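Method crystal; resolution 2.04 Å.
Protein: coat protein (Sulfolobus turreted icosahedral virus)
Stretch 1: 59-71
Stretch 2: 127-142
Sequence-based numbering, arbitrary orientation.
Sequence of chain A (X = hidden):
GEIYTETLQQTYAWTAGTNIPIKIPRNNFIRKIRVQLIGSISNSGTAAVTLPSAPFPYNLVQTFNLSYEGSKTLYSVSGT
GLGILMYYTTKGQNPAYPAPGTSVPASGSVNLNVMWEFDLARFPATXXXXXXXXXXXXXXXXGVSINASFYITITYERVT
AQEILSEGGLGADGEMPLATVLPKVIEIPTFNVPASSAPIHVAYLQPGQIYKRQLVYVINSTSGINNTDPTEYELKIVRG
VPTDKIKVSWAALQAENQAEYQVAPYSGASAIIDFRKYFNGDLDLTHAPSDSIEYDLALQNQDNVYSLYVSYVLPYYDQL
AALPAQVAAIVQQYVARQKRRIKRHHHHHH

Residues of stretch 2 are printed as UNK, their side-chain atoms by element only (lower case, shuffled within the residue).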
# COMPACT_ATOMS: atom_id res chain seq x y z
N ASN A 59 -6.71 1.78 -10.19
CA ASN A 59 -7.94 1.11 -9.78
C ASN A 59 -8.39 0.00 -10.75
O ASN A 59 -9.52 -0.49 -10.67
CB ASN A 59 -9.07 2.11 -9.54
CG ASN A 59 -9.48 2.86 -10.79
OD1 ASN A 59 -8.93 2.67 -11.87
ND2 ASN A 59 -10.47 3.73 -10.63
N LEU A 60 -7.51 -0.38 -11.68
CA LEU A 60 -7.83 -1.48 -12.59
C LEU A 60 -7.67 -2.77 -11.76
O LEU A 60 -8.01 -3.87 -12.21
CB LEU A 60 -6.90 -1.50 -13.80
CG LEU A 60 -7.20 -0.42 -14.86
CD1 LEU A 60 -6.23 -0.59 -16.03
CD2 LEU A 60 -8.64 -0.55 -15.34
N VAL A 61 -7.11 -2.61 -10.56
CA VAL A 61 -6.98 -3.71 -9.62
C VAL A 61 -7.78 -3.22 -8.43
O VAL A 61 -7.52 -2.12 -7.92
CB VAL A 61 -5.52 -3.99 -9.16
CG1 VAL A 61 -5.54 -4.78 -7.85
CG2 VAL A 61 -4.77 -4.82 -10.21
N GLN A 62 -8.77 -3.99 -8.01
CA GLN A 62 -9.58 -3.59 -6.87
C GLN A 62 -8.78 -3.78 -5.58
O GLN A 62 -8.59 -2.82 -4.82
CB GLN A 62 -10.88 -4.40 -6.81
CG GLN A 62 -11.82 -3.97 -5.68
CD GLN A 62 -13.25 -4.43 -5.89
OE1 GLN A 62 -13.87 -4.13 -6.93
NE2 GLN A 62 -13.81 -5.14 -4.90
N THR A 63 -8.30 -5.00 -5.32
CA THR A 63 -7.52 -5.24 -4.10
C THR A 63 -6.40 -6.26 -4.28
O THR A 63 -6.49 -7.16 -5.13
CB THR A 63 -8.40 -5.75 -2.93
OG1 THR A 63 -8.91 -7.05 -3.26
CG2 THR A 63 -9.56 -4.82 -2.65
N PHE A 64 -5.35 -6.10 -3.49
CA PHE A 64 -4.22 -7.03 -3.48
C PHE A 64 -4.20 -7.66 -2.10
O PHE A 64 -4.30 -6.95 -1.09
CB PHE A 64 -2.87 -6.33 -3.65
CG PHE A 64 -2.56 -5.93 -5.05
CD1 PHE A 64 -2.36 -6.89 -6.03
CD2 PHE A 64 -2.40 -4.59 -5.38
CE1 PHE A 64 -2.01 -6.51 -7.33
CE2 PHE A 64 -2.05 -4.21 -6.67
CZ PHE A 64 -1.85 -5.17 -7.65
N ASN A 65 -4.07 -8.97 -2.05
CA ASN A 65 -3.98 -9.65 -0.77
C ASN A 65 -2.80 -10.62 -0.79
O ASN A 65 -2.77 -11.56 -1.58
CB ASN A 65 -5.28 -10.39 -0.46
CG ASN A 65 -5.28 -10.96 0.94
OD1 ASN A 65 -4.64 -11.98 1.22
ND2 ASN A 65 -5.99 -10.29 1.84
N LEU A 66 -1.83 -10.37 0.08
CA LEU A 66 -0.65 -11.23 0.16
C LEU A 66 -0.67 -11.93 1.51
O LEU A 66 -0.69 -11.29 2.57
CB LEU A 66 0.64 -10.42 0.02
CG LEU A 66 1.93 -11.25 0.06
CD1 LEU A 66 1.98 -12.18 -1.15
CD2 LEU A 66 3.14 -10.34 0.07
N SER A 67 -0.71 -13.26 1.47
CA SER A 67 -0.77 -14.04 2.68
C SER A 67 -0.05 -15.39 2.54
O SER A 67 0.25 -15.83 1.43
CB SER A 67 -2.23 -14.29 3.05
OG SER A 67 -2.82 -15.16 2.11
N TYR A 68 0.22 -16.03 3.67
CA TYR A 68 0.87 -17.33 3.69
C TYR A 68 0.25 -18.16 4.81
O TYR A 68 -0.38 -17.61 5.72
CB TYR A 68 2.38 -17.19 3.91
CG TYR A 68 2.77 -16.53 5.21
CD1 TYR A 68 2.68 -15.16 5.38
CD2 TYR A 68 3.21 -17.30 6.29
CE1 TYR A 68 3.00 -14.55 6.59
CE2 TYR A 68 3.54 -16.71 7.50
CZ TYR A 68 3.43 -15.34 7.65
OH TYR A 68 3.72 -14.77 8.87
N GLU A 69 0.41 -19.47 4.72
CA GLU A 69 -0.14 -20.39 5.72
C GLU A 69 -1.63 -20.19 5.91
O GLU A 69 -2.16 -20.41 7.00
CB GLU A 69 0.59 -20.22 7.05
CG GLU A 69 1.83 -21.07 7.14
CD GLU A 69 2.72 -20.66 8.28
OE1 GLU A 69 2.19 -20.35 9.37
OE2 GLU A 69 3.96 -20.65 8.09
N GLY A 70 -2.29 -19.76 4.84
CA GLY A 70 -3.73 -19.56 4.87
C GLY A 70 -4.28 -18.36 5.61
O GLY A 70 -5.08 -17.60 5.05
N SER A 71 -3.87 -18.15 6.85
CA SER A 71 -4.41 -17.06 7.65
C SER A 71 -3.52 -15.87 7.97
O SER A 71 -3.99 -14.92 8.58
CB SER A 71 -4.93 -17.62 8.97
OG SER A 71 -3.87 -18.20 9.71
N UNK A 127 10.68 -21.26 4.92
CA UNK A 127 10.27 -21.82 6.20
C UNK A 127 8.76 -21.81 6.43
O UNK A 127 8.28 -22.28 7.47
se UNK A 127 13.48 -20.45 8.73
c UNK A 127 10.99 -21.09 7.33
c UNK A 127 12.50 -21.31 7.30
c UNK A 127 12.98 -21.64 10.18
N UNK A 128 8.02 -21.28 5.47
CA UNK A 128 6.57 -21.21 5.59
C UNK A 128 5.89 -21.97 4.45
O UNK A 128 6.55 -22.40 3.51
c UNK A 128 6.06 -19.74 5.58
c UNK A 128 6.79 -18.92 6.64
c UNK A 128 6.27 -19.14 4.20
N UNK A 129 4.57 -22.10 4.55
CA UNK A 129 3.79 -22.81 3.54
C UNK A 129 2.78 -21.91 2.84
O UNK A 129 2.28 -20.94 3.41
o UNK A 129 4.77 -25.80 2.77
c UNK A 129 3.87 -25.02 4.85
c UNK A 129 4.31 -26.10 3.88
c UNK A 129 3.01 -23.96 4.19
n UNK A 129 4.17 -27.36 4.29
N UNK A 130 2.49 -22.26 1.60
CA UNK A 130 1.49 -21.58 0.78
C UNK A 130 1.44 -20.04 0.78
O UNK A 130 0.53 -19.44 1.36
o UNK A 130 -0.48 -24.37 1.87
c UNK A 130 0.07 -23.67 1.02
n UNK A 130 0.65 -24.18 -0.07
c UNK A 130 0.13 -22.14 1.16
N UNK A 131 2.41 -19.42 0.12
CA UNK A 131 2.43 -17.97 0.00
C UNK A 131 1.53 -17.67 -1.20
O UNK A 131 1.81 -18.12 -2.31
c UNK A 131 4.82 -17.89 0.79
c UNK A 131 3.80 -15.90 -0.34
c UNK A 131 3.84 -17.43 -0.29
c UNK A 131 6.27 -17.51 0.52
N UNK A 132 0.45 -16.93 -0.98
CA UNK A 132 -0.48 -16.61 -2.06
C UNK A 132 -0.73 -15.13 -2.25
O UNK A 132 -1.08 -14.43 -1.31
c UNK A 132 -2.94 -19.54 -1.34
c UNK A 132 -2.84 -16.87 -2.91
c UNK A 132 -1.86 -17.29 -1.82
c UNK A 132 -1.70 -18.82 -1.81
N UNK A 133 -0.54 -14.66 -3.48
CA UNK A 133 -0.81 -13.27 -3.82
C UNK A 133 -2.14 -13.28 -4.58
O UNK A 133 -2.23 -13.78 -5.69
c UNK A 133 -0.23 -10.26 -4.26
c UNK A 133 0.28 -12.68 -4.73
c UNK A 133 1.00 -10.91 -6.32
c UNK A 133 -0.08 -11.32 -5.34
N UNK A 134 -3.19 -12.75 -3.96
CA UNK A 134 -4.49 -12.73 -4.59
C UNK A 134 -4.76 -11.36 -5.21
O UNK A 134 -4.68 -10.33 -4.54
o UNK A 134 -5.31 -14.34 -2.99
c UNK A 134 -5.57 -13.08 -3.58
N UNK A 135 -5.07 -11.35 -6.50
CA UNK A 135 -5.37 -10.09 -7.16
C UNK A 135 -6.83 -10.10 -7.57
O UNK A 135 -7.23 -10.89 -8.44
c UNK A 135 -4.53 -9.87 -8.44
c UNK A 135 -4.82 -8.48 -9.04
c UNK A 135 -3.04 -9.97 -8.10
c UNK A 135 -2.15 -9.92 -9.33
N UNK A 136 -7.63 -9.25 -6.93
CA UNK A 136 -9.04 -9.12 -7.29
C UNK A 136 -9.04 -7.96 -8.28
O UNK A 136 -8.77 -6.81 -7.91
c UNK A 136 -11.37 -8.42 -6.39
c UNK A 136 -12.08 -8.10 -5.10
c UNK A 136 -12.09 -9.57 -7.13
c UNK A 136 -9.90 -8.78 -6.07
N UNK A 137 -9.32 -8.26 -9.54
CA UNK A 137 -9.32 -7.21 -10.55
C UNK A 137 -10.49 -6.26 -10.40
O UNK A 137 -11.52 -6.61 -9.82
o UNK A 137 -10.58 -8.53 -12.12
c UNK A 137 -9.37 -7.78 -11.96
c UNK A 137 -8.13 -8.66 -12.22
N UNK A 138 -10.32 -5.05 -10.92
CA UNK A 138 -11.38 -4.07 -10.87
C UNK A 138 -12.26 -4.21 -12.10
O UNK A 138 -12.33 -5.28 -12.70
N UNK A 139 -12.91 -3.12 -12.49
CA UNK A 139 -13.79 -3.11 -13.65
C UNK A 139 -13.13 -2.35 -14.80
O UNK A 139 -12.20 -1.57 -14.59
o UNK A 139 -16.86 -4.75 -12.63
n UNK A 139 -17.00 -5.01 -14.85
c UNK A 139 -15.10 -2.44 -13.24
c UNK A 139 -16.35 -2.86 -14.01
c UNK A 139 -16.75 -4.29 -13.77
N UNK A 140 -13.59 -2.57 -16.02
CA UNK A 140 -13.02 -1.86 -17.17
C UNK A 140 -13.66 -0.47 -17.24
O UNK A 140 -14.84 -0.32 -16.94
c UNK A 140 -13.30 -2.62 -18.45
N UNK A 141 -12.88 0.55 -17.62
CA UNK A 141 -13.52 1.87 -17.69
C UNK A 141 -14.61 1.84 -18.76
O UNK A 141 -14.54 1.05 -19.70
c UNK A 141 -11.17 2.10 -17.49
c UNK A 141 -12.36 2.79 -18.08
c UNK A 141 -11.43 0.65 -17.84
N UNK A 142 -15.61 2.69 -18.61
CA UNK A 142 -16.69 2.73 -19.58
C UNK A 142 -16.18 3.04 -20.99
O UNK A 142 -15.30 3.89 -21.18
o UNK A 142 -18.73 3.91 -20.16
c UNK A 142 -17.72 3.78 -19.17
O HOH W 1 -13.94 -6.15 -8.90
O HOH W 2 -7.31 -9.43 -3.21
O HOH W 3 -3.75 -14.09 -0.80
O HOH W 4 -2.08 -18.83 2.14

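Position 127 has an unbranched chain of two carbons, selenium and a terminal carbon, the mark of selenomethionine; it makes no contact with stretch 1, and the residue is Met-127. Position 128 has three carbons, two carried by the first. Its CB points toward stretch 1, lying 3.8 Å from CD2 of Tyr-68 and 3.4 Å from OE2 of Glu-69, and the short fork makes it Val-128. Position 129 carries three carbons, the third bearing one oxygen and one nitrogen: an amide one carbon longer than asparagine's, so Gln-129. Its CB points sideways and the amide end extends clear of stretch 1, while its backbone O accepts from N of Glu-69 at 2.7 Å.

At position 130 two carbons end in one oxygen and one nitrogen, giving Asn-130. Its backbone O lies 3.2 Å from CA of Tyr-68, a CA-H...O contact.

Position 131 has four carbons forked at the first, with one arm two carbons long, hence Ile-131; its CG2 is 4.2 Å from CD1 of Leu-66, and its CG1 4.0 Å from CB of Tyr-68. Position 132 repeats that pattern, so it is Ile-132, paired with Ser-67 on the same sheet face. Its N donates to O of Ser-67 at 2.7 Å, and N of Ser-67 donates to its O at 3.0 Å.

Position 133 also has four carbons, but forked at the second, which identifies Leu-133. Its CB is 4.0 Å from CD1 of Leu-66. Position 134 has one carbon then one oxygen, Ser-134; its CB meets CB of Asn-65 at 4.1 Å, and water 3 hydrogen-bonds both its OG and OG of Ser-67.

Position 135 again forks at the first of four carbons, so Ile-135. Its CG1 approaches CE1 of Phe-64 at 3.7 Å, at the ring's edge, and its CG2 reaches CG2 of Val-61 at 3.8 Å. Position 136 forks at the second of four carbons: Leu-136. Its CD2 lies 3.4 Å from NE2 of Gln-62 and its CB 3.4 Å from OG1 of Thr-63.

Position 137 has one carbon carrying an oxygen and a carbon, Thr-137, whose OG1 is hydrogen-bonded elsewhere in the structure. Position 138 has no side-chain atoms: Gly-138. An ideal CB would fall 2.5 Å from O of Asn-59, a clash. Position 139, three carbons and a terminal amide, is Gln-139, directed away. Position 140, a single carbon also directed away, is Ala-140. At 141 three carbons close onto the backbone N, giving Pro-141, with CD 3.9 Å from CD2 of Leu-60. Position 142, one carbon and one oxygen, is out of reach: Ser-142.

The contact is an antiparallel strand pairing, with axes at 167°. Leu-136 O accepts from N of Gln-62 at 2.8 Å and N of Thr-63 at 3.2 Å, spanning a one-residue bulge. Phe-64, Leu-66, Leu-133 and Ile-135 form a buried apolar face; Thr-63, Asn-65, Ser-67, Ile-132, Ser-134 and Leu-136 line the partly exposed one, where waters bridge the strands.

Stretch 2, residues 127-142: MVQNIILSILTGQAPS
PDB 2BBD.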